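Local coordinates for gdp-l-fucose synthetase (Naegleria fowleri, PDB 6AQZ), which probably catalyses the NADPH-dependent epimerisation and reduction of GDP-4-keto-6-deoxymannose to GDP-L-fucose, and is bound here to NADP, at residues Q11-D16 / F309-P314; C115-G120 / N173-N178; Q274-I279 / G287-D292. All coordinates share one frame; numbering follows the deposited sequence.

Interaction 1: Q11-D16 / F309-P314; sequences QREVSD and FLRLNP
E13 and R311 join the N-terminal arm to the end of helix 307-312 through a two-pronged salt bridge. The guanidinium meets the carboxylate end-on, each terminal nitrogen serving a different oxygen: R311 NH2 lies 2.8 Å from E13 OE1, and R311 NH1 lies 2.7 Å from E13 OE2. Both bonds are nearly straight, at 170° and 165°. OE1 receives its N-H on the syn lone pair; OE2 is also approached from the syn side, but a little out of the carboxylate plane. With the two flat groups only 14° from coplanar, the pair forms a ring-like clasp, although the two side chains come in almost perpendicular. A bend at chi3 of R311 swings the guanidinium back toward the arm.

Beneath the clasp sits L312. Its CD1 packs 3.9 Å from E13 CB, and the same methyl lies 4.2 Å from V14 CG1, where valine and leucine run alongside each other, pointing opposite ways. N313 N donates to F309 O and closes the last turn of the helix, which is left at N313. Farther out, W249 of helix 240-253 packs against both V14 and L312, while backbone bonds from E13 to Q255 and from S15 to N253 lay the arm along the end of that helix and the loop after it. Within the arm, R12 NH1 also reaches D16 OD1, at 2.7 Å.

Two parallel bonds fix the rotation of both charged groups more firmly than one could. The salt bridge probably helps to order this surface arm, whose apolar footing is L312 and W249, although E13 and R311 also touch a neighbouring molecule in the crystal, so part of the order may come from the lattice.

Interaction 2: C115-G120 / N173-N178; sequences CCYDFG and NEKAVN
The ring of Y117 drives edge-first into the backbone of helix 156-179, meeting the main chain at A176 as well as side chains. A176 CB lies near the ring plane, 3.6 Å from Y117 CE1, and A176 CA lies in it, 3.4 Å from Y117 OH. The small side chain of A176 probably permits so close an approach: the closest pair of CA atoms across the contact, those of Y117 and A176, is 7.9 Å apart.

K175 lies obliquely against the same ring, on the CE2 side. It points its CG away from the main-chain nitrogen (chi1 -175°) and runs fully extended from there, bringing its methylene carbons along the tyrosine: K175 CG is 3.5 Å from Y117 OH, and K175 CE is 3.6 Å from Y117 CE2. The lysine thus contributes its aliphatic length to the ring while NZ is carried past it, to 5.3 Å from D118 OD1, a gap too wide for a salt bridge.

Other groups complete the setting of the tyrosine. K181 makes a cation-pi contact with the ring and also donates to Y117 O, Y172 brings up a second aromatic ring, and E179 OE2 meets the hydroxyl through a weak bond. Helix 98-118 then ends in a Schellman motif, with G120 at positive phi as its C-prime residue, V121 N reaching back to C116 O and G120 N bonded to Y117 O.

On the outer side, K175 packs on F97 and E174 on F153 of the second subunit, as expected of the paired long helices through which short-chain dehydrogenase relatives commonly dimerise. Chemically, the contact is an aromatic wedge between apolar carbons whose hydroxyl end lies among backbone atoms and the E179 carboxylate, and the nearby ammonium of K181 would probably be stabilised by the ring's electrons.

Interaction 3: Q274-I279 / G287-D292; sequences QVAQTI and GNMVFD
The turn of helix 272-283 that presents A276 and Q277 to M289 is gripped at Q274 O, which accepts two donors from the same residue. T278 N supplies the regular helical bond at 3.0 Å, and T278 OG1 adds a shorter one at 2.7 Å; they reach the oxygen from opposite faces of its carbonyl plane. The hydroxyl therefore spends its proton on its own helix and reinforces the turn just behind the contact.

Across from this turn, the side chain of M289 leaves strand 289-292 extended, starting with CG opposite its own N (chi1 -176°), and bends only at its last torsion. The reach places the sulfur against the helix: M289 SD lies 3.5 Å from A276 CB and 3.6 Å from A276 C, so the thioether rests on a methyl and on the main chain beside it. The bend at chi3, 72°, turns the methyl group toward Q277, where M289 CE stands 3.3 Å from Q277 OE1.

Q277 comes to the methionine by a bend of its own at chi2, and its amide is held from the far end, NE2 donating to D281 OD2. That bond probably fixes which way the amide faces, leaving OE1 turned to the methyl.

F225 and V227 of the neighbouring parallel strand 225-228 continue the apolar patch, packing on M289 and A276 respectively. Helix and strand are consecutive here, and the contact folds them together in the smaller C-terminal part of the enzyme, the region that in extended short-chain dehydrogenases usually contributes to binding the nucleotide-sugar.

What results is a mainly dispersive contact with one polar touch: sulfur on methyl, and a thioether methyl, whose hydrogens are slightly polarised, probably giving a faint electrostatic attraction to an amide oxygen.

From the N terminus, the chain first passes 11-16, a loop ahead of strand 26-30, whose partner 309-314 comes only near the C-terminal end. Interaction 1, joining the N-terminal arm to helix 307-312, therefore closes a loop of 292 intervening residues, and both other contacts fall within that span. Interaction 2 comes next, tying helix 98-118 to helix 156-179 in the Rossmann-type part, at the side facing the second subunit. After it, interaction 3 makes a short closure between helix 272-283 and strand 289-292, so these two follow in series without crossing. Their centres are 49 Å apart, on opposite sides of the chain's centre; those of interactions 1 and 2 are about 23 Å apart.

Interaction 1: Q11-D16 / F309-P314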
loop_
_atom_site.group_PDB
_atom_site.type_symbol
_atom_site.label_atom_id
_atom_site.label_comp_id
_atom_site.label_asym_id
_atom_site.label_seq_id
_atom_site.Cartn_x
_atom_site.Cartn_y
_atom_site.Cartn_z
ATOM N N GLN A 11 19.592 0.888 -20.538
ATOM C CA GLN A 11 19.047 -0.363 -21.058
ATOM C C GLN A 11 17.790 -0.135 -21.885
ATOM O O GLN A 11 16.971 0.726 -21.557
ATOM C CB GLN A 11 18.721 -1.316 -19.909
ATOM C CG GLN A 11 19.881 -1.575 -18.982
ATOM C CD GLN A 11 20.980 -2.380 -19.644
ATOM O OE1 GLN A 11 20.734 -3.455 -20.193
ATOM N NE2 GLN A 11 22.199 -1.862 -19.599
ATOM N N ARG A 12 17.641 -0.916 -22.960
ATOM C CA ARG A 12 16.383 -0.925 -23.688
ATOM C C ARG A 12 15.357 -1.727 -22.886
ATOM O O ARG A 12 15.666 -2.277 -21.832
ATOM C CB ARG A 12 16.603 -1.474 -25.105
ATOM C CG ARG A 12 17.445 -0.538 -25.988
ATOM C CD ARG A 12 17.451 -0.897 -27.481
ATOM N NE ARG A 12 17.978 -2.242 -27.710
ATOM C CZ ARG A 12 17.252 -3.271 -28.137
ATOM N NH1 ARG A 12 17.811 -4.457 -28.278
ATOM N NH2 ARG A 12 15.973 -3.117 -28.432
ATOM N N GLU A 13 14.113 -1.771 -23.366
ATOM C CA GLU A 13 13.095 -2.586 -22.684
ATOM C C GLU A 13 13.388 -4.082 -22.796
ATOM O O GLU A 13 13.026 -4.855 -21.900
ATOM C CB GLU A 13 11.698 -2.287 -23.232
ATOM C CG GLU A 13 11.129 -0.925 -22.816
ATOM C CD GLU A 13 10.050 -0.392 -23.778
ATOM O OE1 GLU A 13 8.909 -0.140 -23.322
ATOM O OE2 GLU A 13 10.338 -0.236 -24.995
ATOM N N VAL A 14 14.040 -4.507 -23.871
ATOM C CA VAL A 14 14.349 -5.911 -24.098
ATOM C C VAL A 14 15.851 -6.125 -24.241
ATOM O O VAL A 14 16.588 -5.251 -24.709
ATOM C CB VAL A 14 13.608 -6.447 -25.356
ATOM C CG1 VAL A 14 12.106 -6.390 -25.143
ATOM C CG2 VAL A 14 13.978 -5.638 -26.576
ATOM N N SER A 15 16.306 -7.299 -23.808
ATOM C CA SER A 15 17.681 -7.719 -24.054
ATOM C C SER A 15 17.920 -7.889 -25.555
ATOM O O SER A 15 16.985 -7.992 -26.345
ATOM C CB SER A 15 17.982 -9.011 -23.302
ATOM O OG SER A 15 16.969 -9.989 -23.558
ATOM N N ASP A 16 19.185 -7.784 -25.964
ATOM C CA ASP A 16 19.507 -7.972 -27.378
ATOM C C ASP A 16 19.182 -9.380 -27.832
ATOM O O ASP A 16 18.629 -9.581 -28.919
ATOM C CB ASP A 16 20.978 -7.669 -27.640
ATOM C CG ASP A 16 21.234 -6.191 -27.817
ATOM O OD1 ASP A 16 20.268 -5.396 -27.714
ATOM O OD2 ASP A 16 22.399 -5.830 -28.057
ATOM N N PHE A 309 3.234 -4.890 -25.588
ATOM C CA PHE A 309 3.605 -6.227 -26.021
ATOM C C PHE A 309 3.562 -6.339 -27.540
ATOM O O PHE A 309 4.438 -6.961 -28.155
ATOM C CB PHE A 309 2.670 -7.261 -25.365
ATOM C CG PHE A 309 3.100 -8.665 -25.577
ATOM C CD1 PHE A 309 2.742 -9.345 -26.730
ATOM C CD2 PHE A 309 3.903 -9.301 -24.645
ATOM C CE1 PHE A 309 3.144 -10.662 -26.936
ATOM C CE2 PHE A 309 4.319 -10.622 -24.849
ATOM C CZ PHE A 309 3.937 -11.299 -25.999
ATOM N N LEU A 310 2.567 -5.707 -28.166
ATOM C CA LEU A 310 2.485 -5.731 -29.620
ATOM C C LEU A 310 3.686 -5.030 -30.247
ATOM O O LEU A 310 4.188 -5.448 -31.292
ATOM C CB LEU A 310 1.176 -5.084 -30.065
ATOM C CG LEU A 310 1.044 -4.949 -31.573
ATOM C CD1 LEU A 310 0.755 -6.316 -32.172
ATOM C CD2 LEU A 310 -0.038 -3.956 -31.907
ATOM N N ARG A 311 4.157 -3.955 -29.627
ATOM C CA ARG A 311 5.337 -3.265 -30.130
ATOM C C ARG A 311 6.613 -4.043 -29.815
ATOM O O ARG A 311 7.546 -4.056 -30.624
ATOM C CB ARG A 311 5.375 -1.838 -29.566
ATOM C CG ARG A 311 6.735 -1.176 -29.560
ATOM C CD ARG A 311 6.680 0.291 -29.055
ATOM N NE ARG A 311 6.455 0.395 -27.609
ATOM C CZ ARG A 311 7.405 0.196 -26.697
ATOM N NH1 ARG A 311 8.639 -0.128 -27.075
ATOM N NH2 ARG A 311 7.132 0.322 -25.407
ATOM N N LEU A 312 6.683 -4.693 -28.651
ATOM C CA LEU A 312 7.919 -5.377 -28.288
ATOM C C LEU A 312 8.015 -6.768 -28.905
ATOM O O LEU A 312 9.124 -7.258 -29.146
ATOM C CB LEU A 312 8.042 -5.460 -26.766
ATOM C CG LEU A 312 8.376 -4.083 -26.188
ATOM C CD1 LEU A 312 8.618 -4.135 -24.698
ATOM C CD2 LEU A 312 9.588 -3.514 -26.935
ATOM N N ASN A 313 6.886 -7.398 -29.214
ATOM C CA ASN A 313 6.874 -8.758 -29.751
ATOM C C ASN A 313 5.846 -8.816 -30.870
ATOM O O ASN A 313 4.796 -9.455 -30.744
ATOM C CB ASN A 313 6.574 -9.763 -28.635
ATOM C CG ASN A 313 6.819 -11.207 -29.036
ATOM O OD1 ASN A 313 7.288 -11.502 -30.140
ATOM N ND2 ASN A 313 6.555 -12.119 -28.101
ATOM N N PRO A 314 6.129 -8.152 -32.001
ATOM C CA PRO A 314 5.106 -8.039 -33.054
ATOM C C PRO A 314 4.732 -9.356 -33.716
ATOM O O PRO A 314 3.587 -9.474 -34.172
ATOM C CB PRO A 314 5.735 -7.058 -34.060
ATOM C CG PRO A 314 7.215 -7.136 -33.814
ATOM C CD PRO A 314 7.346 -7.378 -32.325
#

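Interaction 2: C115-G120 / N173-N178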
loop_
_atom_site.group_PDB
_atom_site.type_symbol
_atom_site.label_atom_id
_atom_site.label_comp_id
_atom_site.label_asym_id
_atom_site.label_seq_id
_atom_site.Cartn_x
_atom_site.Cartn_y
_atom_site.Cartn_z
ATOM N N CYS A 115 12.697 -12.889 -0.239
ATOM C CA CYS A 115 13.466 -14.096 -0.507
ATOM C C CYS A 115 14.156 -14.018 -1.861
ATOM O O CYS A 115 15.272 -14.522 -2.029
ATOM C CB CYS A 115 12.565 -15.329 -0.458
ATOM S SG CYS A 115 12.180 -15.845 1.186
ATOM N N CYS A 116 13.493 -13.428 -2.854
ATOM C CA CYS A 116 14.106 -13.341 -4.170
ATOM C C CYS A 116 15.396 -12.553 -4.109
ATOM O O CYS A 116 16.396 -12.926 -4.732
ATOM C CB CYS A 116 13.143 -12.712 -5.170
ATOM S SG CYS A 116 11.854 -13.812 -5.635
ATOM N N TYR A 117 15.387 -11.461 -3.356
ATOM C CA TYR A 117 16.572 -10.630 -3.248
ATOM C C TYR A 117 17.653 -11.317 -2.421
ATOM O O TYR A 117 18.809 -11.421 -2.854
ATOM C CB TYR A 117 16.202 -9.284 -2.636
ATOM C CG TYR A 117 17.330 -8.326 -2.758
ATOM C CD1 TYR A 117 17.591 -7.704 -3.966
ATOM C CD2 TYR A 117 18.189 -8.094 -1.687
ATOM C CE1 TYR A 117 18.670 -6.827 -4.101
ATOM C CE2 TYR A 117 19.261 -7.218 -1.806
ATOM C CZ TYR A 117 19.498 -6.595 -3.020
ATOM O OH TYR A 117 20.560 -5.737 -3.153
ATOM N N ASP A 118 17.291 -11.819 -1.236
ATOM C CA ASP A 118 18.300 -12.381 -0.340
ATOM C C ASP A 118 19.003 -13.586 -0.951
ATOM O O ASP A 118 20.183 -13.817 -0.677
ATOM C CB ASP A 118 17.681 -12.767 1.005
ATOM C CG ASP A 118 17.264 -11.562 1.835
ATOM O OD1 ASP A 118 17.573 -10.411 1.456
ATOM O OD2 ASP A 118 16.636 -11.775 2.892
ATOM N N PHE A 119 18.297 -14.382 -1.741
ATOM C CA PHE A 119 18.879 -15.566 -2.352
ATOM C C PHE A 119 19.403 -15.312 -3.752
ATOM O O PHE A 119 19.774 -16.265 -4.445
ATOM C CB PHE A 119 17.848 -16.693 -2.382
ATOM C CG PHE A 119 17.632 -17.348 -1.047
ATOM C CD1 PHE A 119 16.778 -16.795 -0.118
ATOM C CD2 PHE A 119 18.285 -18.529 -0.729
ATOM C CE1 PHE A 119 16.578 -17.403 1.098
ATOM C CE2 PHE A 119 18.089 -19.137 0.490
ATOM C CZ PHE A 119 17.231 -18.573 1.402
ATOM N N GLY A 120 19.480 -14.053 -4.166
ATOM C CA GLY A 120 20.108 -13.682 -5.421
ATOM C C GLY A 120 19.455 -14.180 -6.695
ATOM O O GLY A 120 20.160 -14.523 -7.652
ATOM N N ASN A 173 14.741 -3.215 -6.898
ATOM C CA ASN A 173 15.671 -2.870 -7.972
ATOM C C ASN A 173 16.618 -1.765 -7.523
ATOM O O ASN A 173 17.826 -1.841 -7.779
ATOM C CB ASN A 173 14.923 -2.456 -9.246
ATOM C CG ASN A 173 14.211 -3.650 -9.942
ATOM O OD1 ASN A 173 14.643 -4.802 -9.838
ATOM N ND2 ASN A 173 13.115 -3.359 -10.651
ATOM N N GLU A 174 16.098 -0.752 -6.803
ATOM C CA GLU A 174 16.963 0.319 -6.283
ATOM C C GLU A 174 18.024 -0.243 -5.352
ATOM O O GLU A 174 19.195 0.131 -5.439
ATOM C CB GLU A 174 16.158 1.385 -5.544
ATOM C CG GLU A 174 15.350 2.335 -6.404
ATOM C CD GLU A 174 14.647 3.394 -5.565
ATOM O OE1 GLU A 174 15.246 3.884 -4.578
ATOM O OE2 GLU A 174 13.474 3.708 -5.869
ATOM N N LYS A 175 17.638 -1.164 -4.468
ATOM C CA LYS A 175 18.630 -1.766 -3.586
ATOM C C LYS A 175 19.658 -2.579 -4.379
ATOM O O LYS A 175 20.863 -2.489 -4.116
ATOM C CB LYS A 175 17.930 -2.624 -2.532
ATOM C CG LYS A 175 18.868 -3.201 -1.493
ATOM C CD LYS A 175 18.106 -4.014 -0.459
ATOM C CE LYS A 175 19.019 -4.537 0.624
ATOM N NZ LYS A 175 18.258 -5.171 1.731
ATOM N N ALA A 176 19.210 -3.356 -5.375
ATOM C CA ALA A 176 20.153 -4.161 -6.153
ATOM C C ALA A 176 21.162 -3.280 -6.876
ATOM O O ALA A 176 22.362 -3.567 -6.875
ATOM C CB ALA A 176 19.417 -5.064 -7.146
ATOM N N VAL A 177 20.702 -2.184 -7.471
ATOM C CA VAL A 177 21.627 -1.285 -8.154
ATOM C C VAL A 177 22.658 -0.747 -7.172
ATOM O O VAL A 177 23.868 -0.747 -7.444
ATOM C CB VAL A 177 20.852 -0.153 -8.847
ATOM C CG1 VAL A 177 21.809 0.910 -9.329
ATOM C CG2 VAL A 177 20.037 -0.716 -10.009
ATOM N N ASN A 178 22.193 -0.301 -6.005
ATOM C CA ASN A 178 23.093 0.278 -5.018
ATOM C C ASN A 178 24.039 -0.759 -4.436
ATOM O O ASN A 178 25.188 -0.443 -4.124
ATOM C CB ASN A 178 22.287 0.990 -3.938
ATOM C CG ASN A 178 21.730 2.312 -4.433
ATOM O OD1 ASN A 178 22.492 3.240 -4.743
ATOM N ND2 ASN A 178 20.410 2.405 -4.534
#

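Interaction 3: Q274-I279 / G287-D292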
loop_
_atom_site.group_PDB
_atom_site.type_symbol
_atom_site.label_atom_id
_atom_site.label_comp_id
_atom_site.label_asym_id
_atom_site.label_seq_id
_atom_site.Cartn_x
_atom_site.Cartn_y
_atom_site.Cartn_z
ATOM N N GLN A 274 -21.442 -13.581 -26.907
ATOM C CA GLN A 274 -20.589 -14.289 -27.861
ATOM C C GLN A 274 -19.799 -15.396 -27.177
ATOM O O GLN A 274 -19.651 -16.496 -27.722
ATOM C CB GLN A 274 -19.615 -13.318 -28.526
ATOM C CG GLN A 274 -20.104 -12.619 -29.761
ATOM C CD GLN A 274 -19.049 -11.675 -30.330
ATOM O OE1 GLN A 274 -18.603 -10.739 -29.660
ATOM N NE2 GLN A 274 -18.638 -11.929 -31.564
ATOM N N VAL A 275 -19.286 -15.116 -25.979
ATOM C CA VAL A 275 -18.586 -16.129 -25.202
ATOM C C VAL A 275 -19.541 -17.263 -24.854
ATOM O O VAL A 275 -19.222 -18.447 -25.011
ATOM C CB VAL A 275 -17.976 -15.481 -23.942
ATOM C CG1 VAL A 275 -17.406 -16.524 -23.002
ATOM C CG2 VAL A 275 -16.907 -14.452 -24.334
ATOM N N ALA A 276 -20.748 -16.907 -24.413
ATOM C CA ALA A 276 -21.744 -17.900 -24.042
ATOM C C ALA A 276 -22.114 -18.794 -25.228
ATOM O O ALA A 276 -22.302 -20.005 -25.061
ATOM C CB ALA A 276 -22.971 -17.191 -23.469
ATOM N N GLN A 277 -22.261 -18.204 -26.424
ATOM C CA GLN A 277 -22.577 -18.983 -27.621
ATOM C C GLN A 277 -21.438 -19.931 -27.986
ATOM O O GLN A 277 -21.672 -21.097 -28.337
ATOM C CB GLN A 277 -22.884 -18.057 -28.795
ATOM C CG GLN A 277 -23.293 -18.784 -30.050
ATOM C CD GLN A 277 -24.596 -19.535 -29.870
ATOM O OE1 GLN A 277 -25.454 -19.121 -29.098
ATOM N NE2 GLN A 277 -24.753 -20.644 -30.581
ATOM N N THR A 278 -20.195 -19.445 -27.903
ATOM C CA THR A 278 -19.047 -20.295 -28.196
ATOM C C THR A 278 -18.981 -21.455 -27.226
ATOM O O THR A 278 -18.659 -22.585 -27.611
ATOM C CB THR A 278 -17.762 -19.475 -28.104
ATOM O OG1 THR A 278 -17.938 -18.251 -28.809
ATOM C CG2 THR A 278 -16.578 -20.239 -28.683
ATOM N N ILE A 279 -19.275 -21.185 -25.954
ATOM C CA ILE A 279 -19.333 -22.236 -24.951
ATOM C C ILE A 279 -20.469 -23.184 -25.270
ATOM O O ILE A 279 -20.312 -24.408 -25.202
ATOM C CB ILE A 279 -19.490 -21.617 -23.555
ATOM C CG1 ILE A 279 -18.203 -20.876 -23.157
ATOM C CG2 ILE A 279 -19.911 -22.682 -22.542
ATOM C CD1 ILE A 279 -18.314 -20.125 -21.839
ATOM N N GLY A 287 -30.082 -27.143 -26.004
ATOM C CA GLY A 287 -31.181 -26.454 -25.365
ATOM C C GLY A 287 -31.097 -24.944 -25.538
ATOM O O GLY A 287 -30.210 -24.400 -26.197
ATOM N N ASN A 288 -32.051 -24.257 -24.924
ATOM C CA ASN A 288 -32.091 -22.804 -25.033
ATOM C C ASN A 288 -30.972 -22.157 -24.231
ATOM O O ASN A 288 -30.570 -22.648 -23.176
ATOM C CB ASN A 288 -33.427 -22.270 -24.543
ATOM C CG ASN A 288 -34.576 -22.955 -25.195
ATOM O OD1 ASN A 288 -34.539 -23.246 -26.394
ATOM N ND2 ASN A 288 -35.615 -23.237 -24.414
ATOM N N MET A 289 -30.477 -21.034 -24.742
ATOM C CA MET A 289 -29.580 -20.140 -24.007
ATOM C C MET A 289 -30.378 -18.885 -23.680
ATOM O O MET A 289 -30.918 -18.239 -24.585
ATOM C CB MET A 289 -28.334 -19.815 -24.830
ATOM C CG MET A 289 -27.289 -18.969 -24.117
ATOM S SD MET A 289 -25.745 -18.709 -25.049
ATOM C CE MET A 289 -26.263 -17.575 -26.337
ATOM N N VAL A 290 -30.503 -18.569 -22.395
ATOM C CA VAL A 290 -31.372 -17.490 -21.942
ATOM C C VAL A 290 -30.535 -16.451 -21.211
ATOM O O VAL A 290 -29.618 -16.791 -20.453
ATOM C CB VAL A 290 -32.516 -17.998 -21.037
ATOM N N PHE A 291 -30.850 -15.185 -21.445
ATOM C CA PHE A 291 -30.251 -14.080 -20.715
ATOM C C PHE A 291 -31.224 -13.637 -19.637
ATOM O O PHE A 291 -32.348 -13.229 -19.942
ATOM C CB PHE A 291 -29.903 -12.923 -21.651
ATOM C CG PHE A 291 -28.943 -13.299 -22.728
ATOM C CD1 PHE A 291 -27.589 -13.412 -22.456
ATOM C CD2 PHE A 291 -29.392 -13.570 -24.006
ATOM C CE1 PHE A 291 -26.698 -13.772 -23.443
ATOM C CE2 PHE A 291 -28.505 -13.935 -25.002
ATOM C CZ PHE A 291 -27.157 -14.035 -24.720
ATOM N N ASP A 292 -30.796 -13.740 -18.384
ATOM C CA ASP A 292 -31.572 -13.271 -17.242
ATOM C C ASP A 292 -31.291 -11.781 -17.079
ATOM O O ASP A 292 -30.369 -11.368 -16.370
ATOM C CB ASP A 292 -31.214 -14.072 -15.996
ATOM C CG ASP A 292 -31.832 -13.510 -14.740
ATOM O OD1 ASP A 292 -32.861 -12.807 -14.835
ATOM O OD2 ASP A 292 -31.274 -13.765 -13.650
#